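Local coordinates for tRNA (Guanine-N(1)-)-methyltransferase (Aquifex aeolicus, PDB 1OY5) that methylates guanosine-37 of tRNA at N1, transferring the methyl group from S-adenosyl-L-methionine, and works as a homodimer, at the interface of chains A and B. Residues are numbered along the deposited sequence; one frame, centred on the assembly and turned at random. Chains: chain A/B, tRNA (Guanine-N(1)-)-methyltransferase.

Contact 1 lies in the body of the homodimer, where helix 143-155 of chain A meets the start of the same helix in chain B and the loop before it, which probably binds S-adenosyl-L-methionine. Contacts 2 and 3 form a second region: their C-alpha centres are about 9 Å apart, they share B:Pro185, and both use the chain B stretch that starts near residue 182. Between C-alpha centres, contact 1 is about 29 Å from contact 2 and about 34 Å from contact 3. The interface is two-fold symmetric, so each contact has a twin, and the subunits are held together both at the body and at outlying segments of each chain that lie against the other subunit.

Contact 1: the interface of chains A and B. Residues chain A 21, 147-148, 151-152; chain B 139-140, 144.
The carboxylate of A:Asp151 reaches B:Ser140 because its CG stands opposite the backbone N (chi1 -169°), while the serine hydroxyl, turned between its own backbone N and carbonyl carbon (chi1 69°), lies on the same side as the serine amide. The pair closes as a two-point clamp. The backbone N of B:Ser140 donates to OD1 of A:Asp151 at 2.8 Å, and the hydroxyl OG donates to OD2 of A:Asp151 at 2.9 Å, each through the syn lone pair of its acceptor. This fixes the rotation of the carboxylate. From its own subunit the phenol OH of A:Tyr21 adds a hydrogen bond of 2.6 Å to OD2 of A:Asp151, arriving 47° out of the carboxylate plane. OD2 thus accepts from both the phenol and the serine hydroxyl.

B:Ile144 crosses A:Tyr21 at about a right angle, its CG1 and CD1 off the ring plane beside the CE2, CZ and OH rim, with CG1 3.4 Å from CE2 of A:Tyr21. Its tip, CD1, also packs 3.8 Å from CA of A:Ala148. B:Leu139 crosses the aspartate at about a right angle, its CD2 methyl 3.7 Å from CB of A:Asp151. In the fold, A:Ala148 and A:Asp151 lie on successive turns of helix 143-155 and face B:Ile144 at the start of the partner's helix 143-155; B:Leu139 belongs to a loop that probably binds S-adenosyl-L-methionine and rests against the other subunit.

Contact 2: the interface of chains A and B. Residues chain A 54-55, 64-67; chain B 183, 185.
A:Lys66 lays its aliphatic chain against B:Thr183 and then B:Pro185, crossing both at about a right angle, in a small, mainly apolar patch that helps hold the homodimer: a chain B loop against the segments of strands 53-54 and 64-65. Its CB is 3.9 Å from the methyl CG2 of B:Thr183, and its CG packs on the same methyl at 3.5 Å. A bend at chi3 (62°) carries CE to the proline ring, 3.3 Å from CG of B:Pro185. A further bend at chi4 (-135°) sets NZ 4.0 Å from CG of B:Pro185, so the lysine contributes here through its carbons. A:Pro67 supports the same surface, its CD 3.9 Å from CG2 of B:Thr183.

On the other branch, the hydroxyl OG1 of B:Thr183 makes a weak hydrogen bond of 3.0 Å to the carbonyl O of A:Val55. A:Val64 is modelled too close to the threonine for that contact to carry weight. A:Asp54 lies beside the threonine hydroxyl and accepts the amide of A:Val55 on its carboxylate. With an alanine at A:Asp54 that amide would lose this acceptor, and the end of strand 53-54 and the A:Val55 carbonyl would probably be less well fixed. The bond runs from N of A:Val55 to OD1 of A:Asp54 at 2.5 Å, on the anti side and somewhat out of the carboxylate plane (24°).

Contact 3: the interface of chains A and B. Residues chain A 123; chain B 182, 185-188, 191-193.
Hydrogen bonding centres on A:Arg123, from 3-10 helix 122-127, whose guanidinium points end-on at the carbonyl O of B:Pro185. Here an arginine of one subunit is received by the backbone of the other, hiding 121 Å² of its surface and helping to hold the dimer. Both terminal nitrogens converge on this oxygen, NH1 of A:Arg123 at 2.9 Å and NH2 of A:Arg123 at 3.0 Å from O of B:Pro185. The two donors are not equivalent: NH2 lies in the carbonyl plane, whereas NH1 stands 44° out of it. The oxygen itself lies close to the guanidinium plane, as expected for a fork of two N-H groups. A weaker bond joins NH1 of A:Arg123 to the carbonyl O of B:Met191 at 3.4 Å, also at the guanidinium edge. These bonds to backbone oxygens require no particular side chain at the acceptors.

Apolar packing guides the arginine stem. A bend at chi3 (-69°) turns the guanidinium off the line of the stem. The arginine stem and B:Met191 run past each other in opposite directions; CD of A:Arg123 is 3.6 Å from CB of B:Met191. The methyl CG2 of B:Val193 covers one guanidinium face, set toward its rim, 3.8 Å from CZ of A:Arg123.

Flat-group contact is looser. The ring of B:Tyr182 is turned 50° against the guanidinium, too tilted for a parallel stack. At the tyrosine, CD1 of B:Tyr182 approaches NE of A:Arg123 to 3.8 Å.

Contact 1: the interface of chains A and B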
loop_
_atom_site.group_PDB
_atom_site.type_symbol
_atom_site.label_atom_id
_atom_site.label_comp_id
_atom_site.label_asym_id
_atom_site.label_seq_id
_atom_site.Cartn_x
_atom_site.Cartn_y
_atom_site.Cartn_z
ATOM N N TYR A 21 4.868 9.453 -7.693
ATOM C CA TYR A 21 5.547 8.247 -7.192
ATOM C C TYR A 21 6.491 7.745 -8.246
ATOM O O TYR A 21 7.452 7.099 -7.920
ATOM C CB TYR A 21 4.555 7.147 -6.801
ATOM C CG TYR A 21 5.207 5.948 -6.106
ATOM C CD1 TYR A 21 5.691 4.887 -6.840
ATOM C CD2 TYR A 21 5.350 5.898 -4.719
ATOM C CE1 TYR A 21 6.281 3.841 -6.260
ATOM C CE2 TYR A 21 5.943 4.855 -4.116
ATOM C CZ TYR A 21 6.418 3.809 -4.893
ATOM O OH TYR A 21 7.057 2.710 -4.329
ATOM N N LEU A 147 -0.164 1.851 -6.737
ATOM C CA LEU A 147 1.256 2.138 -6.714
ATOM C C LEU A 147 2.025 0.872 -6.275
ATOM O O LEU A 147 3.022 0.475 -6.901
ATOM C CB LEU A 147 1.550 3.345 -5.846
ATOM C CG LEU A 147 1.052 4.736 -6.296
ATOM C CD1 LEU A 147 1.364 5.762 -5.214
ATOM C CD2 LEU A 147 1.684 5.176 -7.574
ATOM N N ALA A 148 1.518 0.208 -5.238
ATOM C CA ALA A 148 2.119 -1.023 -4.797
ATOM C C ALA A 148 2.241 -1.974 -5.988
ATOM O O ALA A 148 3.303 -2.494 -6.273
ATOM C CB ALA A 148 1.281 -1.635 -3.736
ATOM N N ASP A 151 4.910 -0.783 -8.339
ATOM C CA ASP A 151 6.196 -0.970 -7.681
ATOM C C ASP A 151 6.632 -2.424 -7.726
ATOM O O ASP A 151 7.732 -2.725 -8.132
ATOM C CB ASP A 151 6.104 -0.497 -6.228
ATOM C CG ASP A 151 7.450 -0.412 -5.549
ATOM O OD1 ASP A 151 7.921 -1.430 -5.013
ATOM O OD2 ASP A 151 8.098 0.646 -5.430
ATOM N N ALA A 152 5.759 -3.321 -7.292
ATOM C CA ALA A 152 6.082 -4.741 -7.202
ATOM C C ALA A 152 6.456 -5.339 -8.551
ATOM O O ALA A 152 7.441 -6.072 -8.673
ATOM C CB ALA A 152 4.909 -5.525 -6.578
ATOM N N LEU B 139 7.982 -5.081 -2.203
ATOM C CA LEU B 139 8.083 -3.728 -2.676
ATOM C C LEU B 139 9.564 -3.343 -2.595
ATOM O O LEU B 139 10.362 -4.085 -2.046
ATOM C CB LEU B 139 7.240 -2.820 -1.787
ATOM C CG LEU B 139 5.750 -3.057 -1.904
ATOM C CD1 LEU B 139 5.010 -2.340 -0.856
ATOM C CD2 LEU B 139 5.299 -2.572 -3.235
ATOM N N SER B 140 9.927 -2.204 -3.152
ATOM C CA SER B 140 11.286 -1.711 -3.081
ATOM C C SER B 140 11.544 -0.796 -1.894
ATOM O O SER B 140 12.637 -0.296 -1.728
ATOM C CB SER B 140 11.583 -0.911 -4.349
ATOM O OG SER B 140 10.830 0.322 -4.386
ATOM N N ILE B 144 5.136 3.240 0.495
ATOM C CA ILE B 144 3.740 2.881 0.129
ATOM C C ILE B 144 2.951 2.407 1.348
ATOM O O ILE B 144 1.796 2.822 1.561
ATOM C CB ILE B 144 3.731 1.855 -1.043
ATOM C CG1 ILE B 144 4.094 2.577 -2.338
ATOM C CG2 ILE B 144 2.393 1.192 -1.225
ATOM C CD1 ILE B 144 4.407 1.666 -3.506
#

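Contact 2: the interface of chains A and B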
loop_
_atom_site.group_PDB
_atom_site.type_symbol
_atom_site.label_atom_id
_atom_site.label_comp_id
_atom_site.label_asym_id
_atom_site.label_seq_id
_atom_site.Cartn_x
_atom_site.Cartn_y
_atom_site.Cartn_z
ATOM N N ASP A 54 -21.434 10.262 -8.009
ATOM C CA ASP A 54 -22.822 10.647 -7.851
ATOM C C ASP A 54 -23.385 9.849 -6.712
ATOM O O ASP A 54 -22.707 8.974 -6.200
ATOM C CB ASP A 54 -23.634 10.386 -9.110
ATOM C CG ASP A 54 -24.870 11.262 -9.191
ATOM O OD1 ASP A 54 -25.337 11.733 -8.120
ATOM O OD2 ASP A 54 -25.431 11.534 -10.289
ATOM N N VAL A 55 -24.624 10.170 -6.319
ATOM C CA VAL A 55 -25.306 9.494 -5.218
ATOM C C VAL A 55 -25.784 8.124 -5.675
ATOM O O VAL A 55 -26.359 7.984 -6.746
ATOM C CB VAL A 55 -26.519 10.298 -4.732
ATOM C CG1 VAL A 55 -27.125 9.649 -3.494
ATOM C CG2 VAL A 55 -26.122 11.714 -4.413
ATOM N N VAL A 64 -20.704 7.143 -5.148
ATOM C CA VAL A 64 -20.099 6.034 -5.859
ATOM C C VAL A 64 -19.510 6.573 -7.165
ATOM O O VAL A 64 -19.999 7.533 -7.708
ATOM C CB VAL A 64 -21.196 4.986 -6.150
ATOM C CG1 VAL A 64 -22.240 5.604 -7.008
ATOM C CG2 VAL A 64 -20.669 3.782 -6.851
ATOM N N LEU A 65 -18.473 5.954 -7.684
ATOM C CA LEU A 65 -17.919 6.414 -8.950
ATOM C C LEU A 65 -18.815 6.001 -10.061
ATOM O O LEU A 65 -19.259 4.872 -10.101
ATOM C CB LEU A 65 -16.535 5.810 -9.202
ATOM C CG LEU A 65 -15.433 6.368 -8.318
ATOM C CD1 LEU A 65 -14.138 5.793 -8.753
ATOM C CD2 LEU A 65 -15.406 7.885 -8.422
ATOM N N LYS A 66 -19.058 6.909 -10.985
ATOM C CA LYS A 66 -19.949 6.640 -12.114
ATOM C C LYS A 66 -19.318 5.795 -13.202
ATOM O O LYS A 66 -18.086 5.755 -13.335
ATOM C CB LYS A 66 -20.408 7.958 -12.732
ATOM C CG LYS A 66 -21.153 8.888 -11.751
ATOM C CD LYS A 66 -21.566 10.157 -12.447
ATOM C CE LYS A 66 -22.539 9.844 -13.584
ATOM N NZ LYS A 66 -22.104 10.623 -14.765
ATOM N N PRO A 67 -20.151 5.121 -13.984
ATOM C CA PRO A 67 -19.670 4.285 -15.099
ATOM C C PRO A 67 -19.124 5.028 -16.313
ATOM O O PRO A 67 -18.112 4.616 -16.904
ATOM C CB PRO A 67 -20.917 3.505 -15.513
ATOM C CG PRO A 67 -21.894 3.700 -14.389
ATOM C CD PRO A 67 -21.607 5.021 -13.796
ATOM N N THR B 183 -24.971 3.909 -9.336
ATOM C CA THR B 183 -25.170 5.339 -9.309
ATOM C C THR B 183 -25.927 5.893 -10.480
ATOM O O THR B 183 -26.189 5.209 -11.446
ATOM C CB THR B 183 -23.874 6.085 -9.110
ATOM O OG1 THR B 183 -24.188 7.413 -8.687
ATOM C CG2 THR B 183 -23.055 6.226 -10.400
ATOM N N PRO B 185 -26.560 7.318 -13.410
ATOM C CA PRO B 185 -26.916 6.904 -14.749
ATOM C C PRO B 185 -27.834 5.694 -14.527
ATOM O O PRO B 185 -27.402 4.633 -14.079
ATOM C CB PRO B 185 -25.571 6.585 -15.360
ATOM C CG PRO B 185 -24.668 7.515 -14.600
ATOM C CD PRO B 185 -25.120 7.504 -13.221
#

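Contact 3: the interface of chains A and B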
loop_
_atom_site.group_PDB
_atom_site.type_symbol
_atom_site.label_atom_id
_atom_site.label_comp_id
_atom_site.label_asym_id
_atom_site.label_seq_id
_atom_site.Cartn_x
_atom_site.Cartn_y
_atom_site.Cartn_z
ATOM N N ARG A 123 -21.542 -1.904 -12.967
ATOM C CA ARG A 123 -21.515 -2.127 -14.406
ATOM C C ARG A 123 -20.107 -1.987 -15.022
ATOM O O ARG A 123 -19.859 -2.331 -16.184
ATOM C CB ARG A 123 -22.508 -1.190 -15.087
ATOM C CG ARG A 123 -23.954 -1.488 -14.742
ATOM C CD ARG A 123 -24.909 -0.340 -15.043
ATOM N NE ARG A 123 -24.691 0.804 -14.158
ATOM C CZ ARG A 123 -25.332 1.973 -14.247
ATOM N NH1 ARG A 123 -26.248 2.181 -15.184
ATOM N NH2 ARG A 123 -25.069 2.940 -13.385
ATOM N N TYR B 182 -24.558 1.112 -7.074
ATOM C CA TYR B 182 -24.883 1.717 -8.361
ATOM C C TYR B 182 -25.099 3.203 -8.222
ATOM O O TYR B 182 -25.388 3.698 -7.144
ATOM C CB TYR B 182 -26.160 1.141 -8.929
ATOM C CG TYR B 182 -26.038 -0.262 -9.406
ATOM C CD1 TYR B 182 -25.876 -0.543 -10.754
ATOM C CD2 TYR B 182 -26.109 -1.316 -8.518
ATOM C CE1 TYR B 182 -25.771 -1.831 -11.206
ATOM C CE2 TYR B 182 -25.996 -2.603 -8.955
ATOM C CZ TYR B 182 -25.827 -2.861 -10.299
ATOM O OH TYR B 182 -25.747 -4.176 -10.725
ATOM N N PRO B 185 -26.560 7.318 -13.410
ATOM C CA PRO B 185 -26.916 6.904 -14.749
ATOM C C PRO B 185 -27.834 5.694 -14.527
ATOM O O PRO B 185 -27.402 4.633 -14.079
ATOM C CB PRO B 185 -25.571 6.585 -15.360
ATOM C CG PRO B 185 -24.668 7.515 -14.600
ATOM C CD PRO B 185 -25.120 7.504 -13.221
ATOM N N ARG B 186 -29.123 5.880 -14.768
ATOM C CA ARG B 186 -30.115 4.813 -14.571
ATOM C C ARG B 186 -29.915 3.653 -15.528
ATOM O O ARG B 186 -30.084 2.486 -15.166
ATOM C CB ARG B 186 -31.503 5.377 -14.761
ATOM C CG ARG B 186 -32.585 4.356 -14.573
ATOM C CD ARG B 186 -33.929 4.844 -15.036
ATOM N NE ARG B 186 -34.947 3.800 -15.014
ATOM C CZ ARG B 186 -34.881 2.653 -15.693
ATOM N NH1 ARG B 186 -33.831 2.364 -16.467
ATOM N NH2 ARG B 186 -35.886 1.784 -15.590
ATOM N N GLU B 187 -29.560 4.002 -16.757
ATOM C CA GLU B 187 -29.238 3.035 -17.795
ATOM C C GLU B 187 -28.073 3.541 -18.654
ATOM O O GLU B 187 -28.132 4.658 -19.200
ATOM C CB GLU B 187 -30.432 2.818 -18.683
ATOM C CG GLU B 187 -30.088 1.969 -19.889
ATOM C CD GLU B 187 -31.302 1.500 -20.635
ATOM O OE1 GLU B 187 -31.117 0.786 -21.632
ATOM O OE2 GLU B 187 -32.428 1.832 -20.224
ATOM N N TYR B 188 -27.019 2.731 -18.792
ATOM C CA TYR B 188 -25.851 3.139 -19.566
ATOM C C TYR B 188 -25.276 2.006 -20.426
ATOM O O TYR B 188 -25.034 0.908 -19.939
ATOM C CB TYR B 188 -24.771 3.683 -18.631
ATOM C CG TYR B 188 -23.532 4.130 -19.351
ATOM C CD1 TYR B 188 -22.416 3.291 -19.450
ATOM C CD2 TYR B 188 -23.474 5.374 -19.959
ATOM C CE1 TYR B 188 -21.268 3.685 -20.119
ATOM C CE2 TYR B 188 -22.330 5.782 -20.632
ATOM C CZ TYR B 188 -21.225 4.931 -20.709
ATOM O OH TYR B 188 -20.091 5.347 -21.368
ATOM N N MET B 191 -26.800 -1.134 -20.031
ATOM C CA MET B 191 -26.794 -1.752 -18.717
ATOM C C MET B 191 -27.679 -0.921 -17.793
ATOM O O MET B 191 -27.551 0.288 -17.721
ATOM C CB MET B 191 -25.372 -1.928 -18.211
ATOM C CG MET B 191 -24.635 -3.027 -19.007
ATOM S SD MET B 191 -22.887 -3.092 -18.753
ATOM C CE MET B 191 -22.379 -1.657 -19.640
ATOM N N LYS B 192 -28.610 -1.583 -17.120
ATOM C CA LYS B 192 -29.593 -0.893 -16.302
ATOM C C LYS B 192 -29.516 -1.259 -14.841
ATOM O O LYS B 192 -29.358 -2.424 -14.480
ATOM C CB LYS B 192 -30.984 -1.196 -16.811
ATOM C CG LYS B 192 -31.203 -0.712 -18.214
ATOM C CD LYS B 192 -32.682 -0.583 -18.531
ATOM C CE LYS B 192 -33.394 -1.906 -18.502
ATOM N NZ LYS B 192 -34.827 -1.633 -18.716
ATOM N N VAL B 193 -29.656 -0.239 -14.000
ATOM C CA VAL B 193 -29.584 -0.441 -12.570
ATOM C C VAL B 193 -30.716 -1.359 -12.158
ATOM O O VAL B 193 -31.799 -1.309 -12.733
ATOM C CB VAL B 193 -29.697 0.883 -11.818
ATOM C CG1 VAL B 193 -29.731 0.649 -10.321
ATOM C CG2 VAL B 193 -28.532 1.781 -12.179
#